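Local atomic coordinates of uncharacterized protein (Aeromonas hydrophila J-1, PDB entry 6R1J), a protein that forms one component, AhlC, of the tripartite alpha-pore-forming toxin AHL, here in its soluble form. Residues A129-L134 with N188-Q193; S136-A141 with S182-V187; Q68-T73 with L246-F251. The protein carries 3 engineered substitutions. All coordinates share one frame; numbering follows the deposited sequence.

Contacts 1 and 2 join the same two long helices, 78-157 and 163-236, with centres 10 Å apart. They touch through Leu134 and Ile131 on one side and Val187 and Gln186 on the other. Contact 2 is mostly buried and leucine-rich. Contact 1 lies nearer the surface and is built on an isoleucine pair. Contact 3 is also a surface contact, but it sits at the other end of the molecule, about 71 Å from contact 1 between centres. It ties the end region of helix 28-70 to helix 244-264. Its chemistry differs too: an arginine grips two backbone carbonyls beside a CH-pi contact, whereas contacts 1 and 2 are apolar.

Contact 1 of 3, residues A129-L134 with N188-Q193; sequences ATIAGL and NQIEGQ
Ile131 and Ile190 are the pair with the nearest CA atoms, 6.5 Å apart, in this antiparallel helix contact. CB of Ile131 lies 4.0 Å from CG2 of Ile190. The axes of the two short segments approach to 10.0 Å. The isoleucines use different rotamers. Ile131 has CG1 anti to its backbone N (chi1 -162°), with CG2 in the crowded position between N and the carbonyl carbon. The extended second torsion then carries CD1 to Glu191. That approach, CD1 of Ile131 to CG of Glu191, is only 3.3 Å, so the exact fit there is doubtful. The two side chains cross at about a right angle, and Glu191 offers its methylene carbon. In Ile190 it is CG2 that stands anti to N, while CG1 lies beside N (chi1 -58°). CG1 packs 4.0 Å from CD2 of Leu134, again at about a right angle. CD1 of Ile190 just reaches the methyl CG2 of Thr130 at 4.5 Å. The hydroxyl of Thr130 is used within its own helix, hydrogen-bonded to the carbonyl O of Glu126. Gln189 NE2 donates a nearly straight bond (167°) to OE1 of Gln193, 2.8 Å away, with the oxygen in the donor's amide plane. Asn188 bonds through ND2 to Gln8 of the third subunit, and Ala132 packs on Thr114 of the second. The contact itself is held by branched aliphatic carbons. Its alignment therefore rests on the fit of methyl and methylene groups, while the hydroxyl of Thr130 and the amides of Asn188 and Gln189 are bonded elsewhere.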
ATOM      1  N   ALA A 129      12.703 -12.805   1.140  1.00 37.98           N
ATOM      2  CA  ALA A 129      13.579 -13.813   1.788  1.00 38.34           C
ATOM      3  C   ALA A 129      15.007 -13.647   1.281  1.00 39.40           C
ATOM      4  O   ALA A 129      15.935 -13.525   2.115  1.00 44.23           O
ATOM      5  CB  ALA A 129      13.078 -15.220   1.559  1.00 39.65           C
ATOM      6  N   THR A 130      15.185 -13.572  -0.037  1.00 39.14           N
ATOM      7  CA  THR A 130      16.503 -13.413  -0.697  1.00 38.81           C
ATOM      8  C   THR A 130      17.163 -12.103  -0.235  1.00 40.52           C
ATOM      9  O   THR A 130      18.327 -12.120   0.151  1.00 44.31           O
ATOM     10  CB  THR A 130      16.387 -13.445  -2.231  1.00 40.74           C
ATOM     11  OG1 THR A 130      15.767 -14.670  -2.598  1.00 41.08           O
ATOM     12  CG2 THR A 130      17.724 -13.347  -2.928  1.00 42.97           C
ATOM     13  N   ILE A 131      16.453 -10.992  -0.221  1.00 41.00           N
ATOM     14  CA  ILE A 131      17.103  -9.715   0.168  1.00 44.55           C
ATOM     15  C   ILE A 131      17.510  -9.773   1.655  1.00 46.00           C
ATOM     16  O   ILE A 131      18.586  -9.245   1.998  1.00 45.12           O
ATOM     17  CB  ILE A 131      16.247  -8.501  -0.226  1.00 47.03           C
ATOM     18  CG1 ILE A 131      17.088  -7.225  -0.245  1.00 59.10           C
ATOM     19  CG2 ILE A 131      15.040  -8.350   0.674  1.00 47.77           C
ATOM     20  CD1 ILE A 131      16.413  -6.032  -0.891  1.00 57.89           C
ATOM     21  N   ALA A 132      16.752 -10.443   2.515  1.00 42.18           N
ATOM     22  CA  ALA A 132      17.106 -10.534   3.945  1.00 44.08           C
ATOM     23  C   ALA A 132      18.362 -11.403   4.098  1.00 44.07           C
ATOM     24  O   ALA A 132      19.354 -10.964   4.745  1.00 44.28           O
ATOM     25  CB  ALA A 132      15.949 -11.091   4.717  1.00 44.81           C
ATOM     26  N   GLY A 133      18.724 -12.710   3.091  1.00 45.28           N
ATOM     27  CA  GLY A 133      20.062 -13.283   3.323  1.00 46.93           C
ATOM     28  C   GLY A 133      21.159 -12.368   2.812  1.00 45.49           C
ATOM     29  O   GLY A 133      22.213 -12.343   3.425  1.00 47.57           O
ATOM     30  N   LEU A 134      20.931 -11.632   1.723  1.00 49.10           N
ATOM     31  CA  LEU A 134      21.963 -10.747   1.119  1.00 47.42           C
ATOM     32  C   LEU A 134      22.330  -9.645   2.120  1.00 54.96           C
ATOM     33  O   LEU A 134      23.518  -9.240   2.156  1.00 47.89           O
ATOM     34  CB  LEU A 134      21.460 -10.149  -0.198  1.00 52.02           C
ATOM     35  CG  LEU A 134      21.762 -10.968  -1.454  1.00 59.30           C
ATOM     36  CD1 LEU A 134      21.495 -12.444  -1.231  1.00 67.35           C
ATOM     37  CD2 LEU A 134      20.966 -10.434  -2.633  1.00 58.26           C
ATOM     38  N   ASN A 188      20.986  -3.786  -4.106  1.00 47.24           N
ATOM     39  CA  ASN A 188      20.378  -2.696  -4.914  1.00 53.11           C
ATOM     40  C   ASN A 188      19.533  -3.328  -6.029  1.00 50.76           C
ATOM     41  O   ASN A 188      18.392  -2.873  -6.270  1.00 41.03           O
ATOM     42  CB  ASN A 188      21.425  -1.739  -5.489  1.00 53.60           C
ATOM     43  CG  ASN A 188      20.812  -0.412  -5.913  1.00 50.67           C
ATOM     44  OD1 ASN A 188      20.386   0.349  -5.058  1.00 49.94           O
ATOM     45  ND2 ASN A 188      20.841  -0.084  -7.194  1.00 41.84           N
ATOM     46  N   GLN A 189      20.069  -4.377  -6.647  1.00 46.58           N
ATOM     47  CA  GLN A 189      19.450  -5.094  -7.784  1.00 49.15           C
ATOM     48  C   GLN A 189      18.101  -5.681  -7.362  1.00 41.40           C
ATOM     49  O   GLN A 189      17.119  -5.493  -8.090  1.00 40.60           O
ATOM     50  CB  GLN A 189      20.410  -6.185  -8.271  1.00 55.49           C
ATOM     51  CG  GLN A 189      19.820  -7.168  -9.267  1.00 63.06           C
ATOM     52  CD  GLN A 189      19.453  -6.509 -10.568  1.00 76.17           C
ATOM     53  OE1 GLN A 189      20.077  -5.535 -10.998  1.00 87.36           O
ATOM     54  NE2 GLN A 189      18.422  -7.043 -11.204  1.00 89.27           N
ATOM     55  N   ILE A 190      18.062  -6.391  -6.243  1.00 41.52           N
ATOM     56  CA  ILE A 190      16.839  -7.089  -5.775  1.00 41.36           C
ATOM     57  C   ILE A 190      15.830  -6.024  -5.312  1.00 39.01           C
ATOM     58  O   ILE A 190      14.662  -6.213  -5.593  1.00 40.27           O
ATOM     59  CB  ILE A 190      17.138  -8.141  -4.692  1.00 45.91           C
ATOM     60  CG1 ILE A 190      18.124  -9.222  -5.156  1.00 52.48           C
ATOM     61  CG2 ILE A 190      15.848  -8.764  -4.185  1.00 47.17           C
ATOM     62  CD1 ILE A 190      17.575 -10.230  -6.145  1.00 50.97           C
ATOM     63  N   GLU A 191      16.267  -4.943  -4.683  1.00 40.37           N
ATOM     64  CA  GLU A 191      15.355  -3.830  -4.280  1.00 46.83           C
ATOM     65  C   GLU A 191      14.646  -3.284  -5.532  1.00 47.08           C
ATOM     66  O   GLU A 191      13.411  -3.072  -5.476  1.00 43.32           O
ATOM     67  CB  GLU A 191      16.104  -2.685  -3.602  1.00 47.25           C
ATOM     68  CG  GLU A 191      16.659  -3.052  -2.233  1.00 51.38           C
ATOM     69  CD  GLU A 191      17.498  -1.984  -1.534  1.00 50.43           C
ATOM     70  OE1 GLU A 191      18.079  -1.112  -2.223  1.00 53.89           O
ATOM     71  OE2 GLU A 191      17.554  -2.021  -0.299  1.00 61.28           O
ATOM     72  N   GLY A 192      15.394  -3.022  -6.605  1.00 37.65           N
ATOM     73  CA  GLY A 192      14.838  -2.525  -7.887  1.00 39.16           C
ATOM     74  C   GLY A 192      13.820  -3.502  -8.481  1.00 38.98           C
ATOM     75  O   GLY A 192      12.751  -3.055  -8.985  1.00 39.55           O
ATOM     76  N   GLN A 193      14.155  -4.794  -8.521  1.00 34.91           N
ATOM     77  CA  GLN A 193      13.246  -5.875  -8.965  1.00 37.68           C
ATOM     78  C   GLN A 193      11.999  -5.869  -8.085  1.00 37.88           C
ATOM     79  O   GLN A 193      10.909  -6.112  -8.621  1.00 33.80           O
ATOM     80  CB  GLN A 193      13.835  -7.286  -8.816  1.00 43.16           C
ATOM     81  CG  GLN A 193      14.814  -7.644  -9.929  1.00 51.84           C
ATOM     82  CD  GLN A 193      15.612  -8.907  -9.671  1.00 57.89           C
ATOM     83  OE1 GLN A 193      16.721  -9.061 -10.166  1.00 70.89           O
ATOM     84  NE2 GLN A 193      15.086  -9.802  -8.858  1.00 54.86           N
TER

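Contact 2 of 3, residues S136-A141 with S182-V187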
ATOM      1  N   SER A 136      22.307  -9.857   5.446  1.00 60.22           N
ATOM      2  CA  SER A 136      23.193 -10.497   6.455  1.00 67.14           C
ATOM      3  C   SER A 136      24.602 -10.703   5.885  1.00 70.07           C
ATOM      4  O   SER A 136      25.564 -10.262   6.546  1.00 69.14           O
ATOM      5  CB  SER A 136      22.612 -11.769   6.949  1.00 66.55           C
ATOM      6  OG  SER A 136      21.392 -11.477   7.598  1.00 72.45           O
ATOM      7  N   ASN A 137      24.725 -11.352   4.717  1.00 62.79           N
ATOM      8  CA  ASN A 137      26.030 -11.551   4.022  1.00 52.96           C
ATOM      9  C   ASN A 137      26.743 -10.198   3.938  1.00 51.92           C
ATOM     10  O   ASN A 137      27.945 -10.161   4.281  1.00 61.47           O
ATOM     11  CB  ASN A 137      25.893 -12.152   2.614  1.00 60.73           C
ATOM     12  CG  ASN A 137      25.270 -13.530   2.586  1.00 61.72           C
ATOM     13  OD1 ASN A 137      25.203 -14.206   3.607  1.00 70.73           O
ATOM     14  ND2 ASN A 137      24.819 -13.959   1.420  1.00 58.87           N
ATOM     15  N   LEU A 138      26.031  -9.121   3.553  1.00 54.49           N
ATOM     16  CA  LEU A 138      26.580  -7.735   3.444  1.00 58.81           C
ATOM     17  C   LEU A 138      27.065  -7.262   4.819  1.00 63.05           C
ATOM     18  O   LEU A 138      28.240  -6.796   4.891  1.00 59.84           O
ATOM     19  CB  LEU A 138      25.551  -6.764   2.848  1.00 57.80           C
ATOM     20  CG  LEU A 138      25.990  -5.300   2.772  1.00 60.03           C
ATOM     21  CD1 LEU A 138      27.346  -5.155   2.090  1.00 63.41           C
ATOM     22  CD2 LEU A 138      24.954  -4.435   2.067  1.00 59.77           C
ATOM     23  N   ASP A 139      26.225  -7.393   5.853  1.00 64.45           N
ATOM     24  CA  ASP A 139      26.547  -7.037   7.264  1.00 62.09           C
ATOM     25  C   ASP A 139      27.864  -7.726   7.667  1.00 60.55           C
ATOM     26  O   ASP A 139      28.789  -7.022   8.138  1.00 62.45           O
ATOM     27  CB  ASP A 139      25.408  -7.431   8.222  1.00 69.62           C
ATOM     28  CG  ASP A 139      24.094  -6.645   8.085  1.00 82.19           C
ATOM     29  OD1 ASP A 139      24.076  -5.603   7.372  1.00 75.00           O
ATOM     30  OD2 ASP A 139      23.077  -7.071   8.715  1.00 77.93           O
ATOM     31  N   GLY A 140      27.959  -9.048   7.466  1.00 57.14           N
ATOM     32  CA  GLY A 140      29.133  -9.880   7.808  1.00 47.56           C
ATOM     33  C   GLY A 140      30.389  -9.549   6.999  1.00 57.12           C
ATOM     34  O   GLY A 140      31.492  -9.722   7.560  1.00 56.73           O
ATOM     35  N   ALA A 141      30.285  -9.114   5.732  1.00 51.85           N
ATOM     36  CA  ALA A 141      31.463  -8.772   4.895  1.00 55.55           C
ATOM     37  C   ALA A 141      31.972  -7.393   5.324  1.00 57.94           C
ATOM     38  O   ALA A 141      33.172  -7.099   5.096  1.00 55.24           O
ATOM     39  CB  ALA A 141      31.159  -8.825   3.414  1.00 48.37           C
ATOM     40  N   SER A 182      30.091  -6.064  -4.271  1.00 54.32           N
ATOM     41  CA  SER A 182      29.247  -7.011  -5.037  1.00 58.28           C
ATOM     42  C   SER A 182      27.897  -7.160  -4.310  1.00 60.77           C
ATOM     43  O   SER A 182      26.855  -7.033  -4.957  1.00 49.04           O
ATOM     44  CB  SER A 182      29.948  -8.324  -5.261  1.00 51.34           C
ATOM     45  OG  SER A 182      29.131  -9.219  -6.003  1.00 60.44           O
ATOM     46  N   LEU A 183      27.919  -7.397  -3.000  1.00 50.28           N
ATOM     47  CA  LEU A 183      26.695  -7.580  -2.193  1.00 50.61           C
ATOM     48  C   LEU A 183      25.883  -6.276  -2.171  1.00 52.60           C
ATOM     49  O   LEU A 183      24.662  -6.377  -2.133  1.00 51.57           O
ATOM     50  CB  LEU A 183      27.089  -8.060  -0.789  1.00 54.66           C
ATOM     51  CG  LEU A 183      27.526  -9.523  -0.713  1.00 48.89           C
ATOM     52  CD1 LEU A 183      28.256  -9.817   0.599  1.00 50.86           C
ATOM     53  CD2 LEU A 183      26.334 -10.452  -0.875  1.00 55.23           C
ATOM     54  N   GLU A 184      26.513  -5.103  -2.188  1.00 48.26           N
ATOM     55  CA  GLU A 184      25.751  -3.832  -2.221  1.00 56.87           C
ATOM     56  C   GLU A 184      25.001  -3.777  -3.557  1.00 59.42           C
ATOM     57  O   GLU A 184      23.818  -3.392  -3.566  1.00 53.65           O
ATOM     58  CB  GLU A 184      26.660  -2.611  -2.080  1.00 57.52           C
ATOM     59  CG  GLU A 184      27.193  -2.409  -0.682  1.00 58.90           C
ATOM     60  CD  GLU A 184      28.335  -1.403  -0.554  1.00 57.13           C
ATOM     61  OE1 GLU A 184      28.957  -1.029  -1.576  1.00 58.10           O
ATOM     62  OE2 GLU A 184      28.591  -0.990   0.575  1.00 59.28           O
ATOM     63  N   GLY A 185      25.673  -4.175  -4.638  1.00 56.85           N
ATOM     64  CA  GLY A 185      25.102  -4.176  -5.998  1.00 56.78           C
ATOM     65  C   GLY A 185      23.963  -5.170  -6.086  1.00 53.56           C
ATOM     66  O   GLY A 185      22.939  -4.830  -6.713  1.00 50.18           O
ATOM     67  N   GLN A 186      24.132  -6.350  -5.481  1.00 43.92           N
ATOM     68  CA  GLN A 186      23.098  -7.412  -5.456  1.00 49.67           C
ATOM     69  C   GLN A 186      21.880  -6.940  -4.649  1.00 48.79           C
ATOM     70  O   GLN A 186      20.747  -7.201  -5.092  1.00 45.60           O
ATOM     71  CB  GLN A 186      23.655  -8.707  -4.881  1.00 51.72           C
ATOM     72  CG  GLN A 186      24.657  -9.360  -5.810  1.00 56.75           C
ATOM     73  CD  GLN A 186      25.308 -10.550  -5.153  1.00 61.83           C
ATOM     74  OE1 GLN A 186      24.630 -11.428  -4.627  1.00 60.86           O
ATOM     75  NE2 GLN A 186      26.634 -10.578  -5.191  1.00 62.59           N
ATOM     76  N   VAL A 187      22.095  -6.301  -3.500  1.00 45.38           N
ATOM     77  CA  VAL A 187      20.967  -5.794  -2.677  1.00 48.89           C
ATOM     78  C   VAL A 187      20.249  -4.706  -3.486  1.00 49.75           C
ATOM     79  O   VAL A 187      19.017  -4.784  -3.577  1.00 43.66           O
ATOM     80  CB  VAL A 187      21.417  -5.315  -1.292  1.00 50.13           C
ATOM     81  CG1 VAL A 187      20.319  -4.538  -0.567  1.00 51.80           C
ATOM     82  CG2 VAL A 187      21.876  -6.495  -0.455  1.00 47.87           C
TER
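Leu138 and Leu183 form the centre of an antiparallel helical hairpin made by helices 78-157 and 163-236. Their CA atoms are 5.6 Å apart. The axes of the short segments run 9.4 Å from each other at 156° between their directions. The two leucine side chains slide past each other in opposite directions. CD1 of Leu138 comes to 4.1 Å from CB of Leu183. Leu138 has CG anti to its backbone N (chi1 177°), while CG of Leu183 is anti to the carbonyl carbon and lies beside N. With these first torsions the two CB-CG bonds point in roughly opposite directions, which carries the side chains past each other. The methyl groups of Leu183 lie against the neighbouring turn of helix 78-157. CD1 rests 3.7 Å from the backbone C of Asn137 and 4.2 Å from CB of Ala141. CD2 meets CB of Asn137. Glu184 joins from the side: its CG lies 3.9 Å from CD1 of Leu138, and the two side chains cross at about a right angle. The chain of Glu184 is extended beyond CG, and its OE2 forms a salt bridge with Arg142 of the opposing helix, just beyond segment 136-141. Further out, Leu138 and Ala141 also pack on Val180, and Val187 packs on Leu134 and Gln135. The outer side of segment 182-187 meets the third subunit, where Gln8 NE2 bonds to the carbonyl O of Gly185. On the same helix, Gln186 NE2 donates to OG of Ser182 at 3.0 Å. That oxygen lies in the amide plane, although the N-H bends to 140°.

Contact 3 of 3, residues Q68-T73 with L246-F251; sequences QQLANT and LARLFF
Leu70 and Arg248 bring the two backbones to 6.4 Å between CA atoms. Segment 246-251 is helical throughout. Segment 68-73 starts as helix and runs on as a loop. Ala71 N and Asn72 N each bond three residues back, to Gln68 O and Gln69 O, and Asn72 then turns extended (psi 130°). The carbonyls of Leu70 and Asn72 are both taken by Arg248. NH1 donates to Leu70 O at 2.9 Å in a nearly straight bond (167°). NH2 donates to Asn72 O at 2.8 Å, more bent at 136°. Both oxygens lie at the edge of the guanidinium, near its plane. One guanidinium thus holds two carbonyls where helix gives way to loop, and this fixes its rotation. The Arg248 chain is extended to CD and bends at chi3. Its CG also touches CD2 of Leu70 at 3.9 Å. The same CD2 packs on CB of Phe251. CB of Gln69 sits over one face of the Phe251 ring, 4.1 Å from the centroid, as a CH-pi contact. CG of Gln69 lies over the same ring, offset toward the rim. Phe251 also meets the ring of Phe84 almost perpendicularly. Leu81 of helix 78-157 and Val235 of helix 163-236 pack on it as well. Contact 3 thus joins helices 28-70 and 244-264 at one end of the helical bundle, where Leu163 of the third subunit packs on Arg248.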
ATOM      1  N   GLN A  68     -47.321  -1.271 -26.680  1.00 35.40           N
ATOM      2  CA  GLN A  68     -48.373  -1.580 -27.688  1.00 38.98           C
ATOM      3  C   GLN A  68     -49.288  -2.659 -27.127  1.00 40.23           C
ATOM      4  O   GLN A  68     -50.490  -2.422 -27.132  1.00 37.49           O
ATOM      5  CB  GLN A  68     -47.771  -1.898 -29.057  1.00 40.43           C
ATOM      6  CG  GLN A  68     -47.184  -0.682 -29.737  1.00 43.96           C
ATOM      7  CD  GLN A  68     -46.338  -0.965 -30.955  1.00 45.10           C
ATOM      8  OE1 GLN A  68     -45.792  -2.044 -31.148  1.00 53.15           O
ATOM      9  NE2 GLN A  68     -46.172   0.046 -31.776  1.00 53.64           N
ATOM     10  N   GLN A  69     -48.764  -3.717 -26.490  1.00 37.96           N
ATOM     11  CA  GLN A  69     -49.642  -4.695 -25.823  1.00 32.46           C
ATOM     12  C   GLN A  69     -50.438  -4.030 -24.714  1.00 32.72           C
ATOM     13  O   GLN A  69     -51.624  -4.354 -24.551  1.00 33.64           O
ATOM     14  CB  GLN A  69     -48.919  -5.891 -25.187  1.00 36.74           C
ATOM     15  CG  GLN A  69     -48.301  -6.837 -26.191  1.00 35.38           C
ATOM     16  CD  GLN A  69     -49.357  -7.553 -26.993  1.00 36.69           C
ATOM     17  OE1 GLN A  69     -50.382  -7.954 -26.457  1.00 43.50           O
ATOM     18  NE2 GLN A  69     -49.094  -7.699 -28.280  1.00 39.46           N
ATOM     19  N   LEU A  70     -49.810  -3.197 -23.907  1.00 30.15           N
ATOM     20  CA  LEU A  70     -50.521  -2.595 -22.760  1.00 32.49           C
ATOM     21  C   LEU A  70     -51.592  -1.571 -23.240  1.00 32.12           C
ATOM     22  O   LEU A  70     -52.422  -1.154 -22.388  1.00 32.79           O
ATOM     23  CB  LEU A  70     -49.480  -1.965 -21.836  1.00 35.27           C
ATOM     24  CG  LEU A  70     -48.670  -2.968 -20.987  1.00 36.05           C
ATOM     25  CD1 LEU A  70     -47.484  -2.299 -20.340  1.00 35.02           C
ATOM     26  CD2 LEU A  70     -49.549  -3.597 -19.927  1.00 36.18           C
ATOM     27  N   ALA A  71     -51.503  -1.137 -24.502  1.00 33.76           N
ATOM     28  CA  ALA A  71     -52.448  -0.193 -25.149  1.00 39.17           C
ATOM     29  C   ALA A  71     -53.719  -0.949 -25.581  1.00 46.56           C
ATOM     30  O   ALA A  71     -54.698  -0.296 -26.014  1.00 40.29           O
ATOM     31  CB  ALA A  71     -51.773   0.485 -26.322  1.00 35.35           C
ATOM     32  N   ASN A  72     -53.724  -2.280 -25.466  1.00 42.82           N
ATOM     33  CA  ASN A  72     -54.889  -3.117 -25.846  1.00 44.92           C
ATOM     34  C   ASN A  72     -56.012  -2.867 -24.828  1.00 47.85           C
ATOM     35  O   ASN A  72     -55.750  -2.828 -23.638  1.00 48.61           O
ATOM     36  CB  ASN A  72     -54.498  -4.592 -25.993  1.00 54.31           C
ATOM     37  CG  ASN A  72     -55.689  -5.461 -26.336  1.00 55.83           C
ATOM     38  OD1 ASN A  72     -56.476  -5.831 -25.462  1.00 64.23           O
ATOM     39  ND2 ASN A  72     -55.832  -5.777 -27.607  1.00 60.54           N
ATOM     40  N   THR A  73     -57.225  -2.583 -25.290  1.00 59.19           N
ATOM     41  CA  THR A  73     -58.405  -2.370 -24.407  1.00 60.58           C
ATOM     42  C   THR A  73     -59.340  -3.566 -24.647  1.00 63.56           C
ATOM     43  O   THR A  73     -59.194  -4.241 -25.703  1.00 52.00           O
ATOM     44  CB  THR A  73     -59.033  -0.985 -24.632  1.00 62.66           C
ATOM     45  OG1 THR A  73     -59.411  -0.918 -26.008  1.00 56.49           O
ATOM     46  CG2 THR A  73     -58.091   0.146 -24.272  1.00 63.93           C
ATOM     47  N   LEU A 246     -54.127 -10.531 -15.944  1.00 71.90           N
ATOM     48  CA  LEU A 246     -52.862 -11.231 -15.583  1.00 63.70           C
ATOM     49  C   LEU A 246     -51.835 -10.930 -16.660  1.00 53.72           C
ATOM     50  O   LEU A 246     -50.709 -10.579 -16.319  1.00 49.61           O
ATOM     51  CB  LEU A 246     -53.053 -12.740 -15.418  1.00 66.56           C
ATOM     52  CG  LEU A 246     -53.423 -13.170 -14.002  1.00 70.74           C
ATOM     53  CD1 LEU A 246     -53.601 -14.677 -13.943  1.00 74.98           C
ATOM     54  CD2 LEU A 246     -52.375 -12.706 -12.989  1.00 66.88           C
ATOM     55  N   ALA A 247     -52.242 -11.024 -17.913  1.00 45.90           N
ATOM     56  CA  ALA A 247     -51.370 -10.678 -19.032  1.00 48.19           C
ATOM     57  C   ALA A 247     -50.879  -9.242 -18.787  1.00 47.19           C
ATOM     58  O   ALA A 247     -49.688  -9.017 -18.938  1.00 42.06           O
ATOM     59  CB  ALA A 247     -52.104 -10.861 -20.324  1.00 47.96           C
ATOM     60  N   ARG A 248     -51.745  -8.338 -18.311  1.00 43.45           N
ATOM     61  CA  ARG A 248     -51.406  -6.910 -18.097  1.00 43.21           C
ATOM     62  C   ARG A 248     -50.379  -6.818 -16.959  1.00 42.32           C
ATOM     63  O   ARG A 248     -49.437  -6.020 -17.063  1.00 38.83           O
ATOM     64  CB  ARG A 248     -52.697  -6.119 -17.850  1.00 47.93           C
ATOM     65  CG  ARG A 248     -52.527  -4.620 -17.660  1.00 51.95           C
ATOM     66  CD  ARG A 248     -53.881  -3.895 -17.614  1.00 53.09           C
ATOM     67  NE  ARG A 248     -54.545  -4.168 -18.880  1.00 55.13           N
ATOM     68  CZ  ARG A 248     -54.291  -3.508 -20.005  1.00 57.45           C
ATOM     69  NH1 ARG A 248     -53.416  -2.513 -20.003  1.00 52.97           N
ATOM     70  NH2 ARG A 248     -54.913  -3.837 -21.124  1.00 55.76           N
ATOM     71  N   LEU A 249     -50.548  -7.608 -15.900  1.00 40.33           N
ATOM     72  CA  LEU A 249     -49.616  -7.622 -14.743  1.00 39.29           C
ATOM     73  C   LEU A 249     -48.213  -8.021 -15.203  1.00 38.75           C
ATOM     74  O   LEU A 249     -47.271  -7.271 -14.885  1.00 37.91           O
ATOM     75  CB  LEU A 249     -50.112  -8.580 -13.668  1.00 42.99           C
ATOM     76  CG  LEU A 249     -49.265  -8.635 -12.397  1.00 44.47           C
ATOM     77  CD1 LEU A 249     -49.580  -7.450 -11.491  1.00 45.48           C
ATOM     78  CD2 LEU A 249     -49.495  -9.947 -11.667  1.00 47.26           C
ATOM     79  N   PHE A 250     -48.087  -9.120 -15.953  1.00 36.47           N
ATOM     80  CA  PHE A 250     -46.782  -9.665 -16.392  1.00 36.33           C
ATOM     81  C   PHE A 250     -46.194  -8.784 -17.490  1.00 38.97           C
ATOM     82  O   PHE A 250     -44.963  -8.648 -17.530  1.00 37.75           O
ATOM     83  CB  PHE A 250     -46.920 -11.155 -16.709  1.00 39.87           C
ATOM     84  CG  PHE A 250     -47.166 -11.949 -15.443  1.00 40.09           C
ATOM     85  CD1 PHE A 250     -46.191 -11.999 -14.455  1.00 41.84           C
ATOM     86  CD2 PHE A 250     -48.351 -12.629 -15.225  1.00 43.44           C
ATOM     87  CE1 PHE A 250     -46.400 -12.692 -13.270  1.00 48.88           C
ATOM     88  CE2 PHE A 250     -48.563 -13.311 -14.034  1.00 49.17           C
ATOM     89  CZ  PHE A 250     -47.593 -13.335 -13.056  1.00 44.52           C
ATOM     90  N   PHE A 251     -47.018  -8.161 -18.337  1.00 36.22           N
ATOM     91  CA  PHE A 251     -46.456  -7.235 -19.335  1.00 36.84           C
ATOM     92  C   PHE A 251     -45.857  -6.048 -18.577  1.00 30.07           C
ATOM     93  O   PHE A 251     -44.803  -5.611 -18.995  1.00 34.36           O
ATOM     94  CB  PHE A 251     -47.468  -6.813 -20.400  1.00 42.29           C
ATOM     95  CG  PHE A 251     -47.793  -7.873 -21.425  1.00 47.15           C
ATOM     96  CD1 PHE A 251     -46.822  -8.744 -21.900  1.00 43.84           C
ATOM     97  CD2 PHE A 251     -49.074  -7.967 -21.960  1.00 45.75           C
ATOM     98  CE1 PHE A 251     -47.125  -9.677 -22.878  1.00 50.36           C
ATOM     99  CE2 PHE A 251     -49.369  -8.907 -22.936  1.00 39.88           C
ATOM    100  CZ  PHE A 251     -48.390  -9.737 -23.409  1.00 49.49           C
TER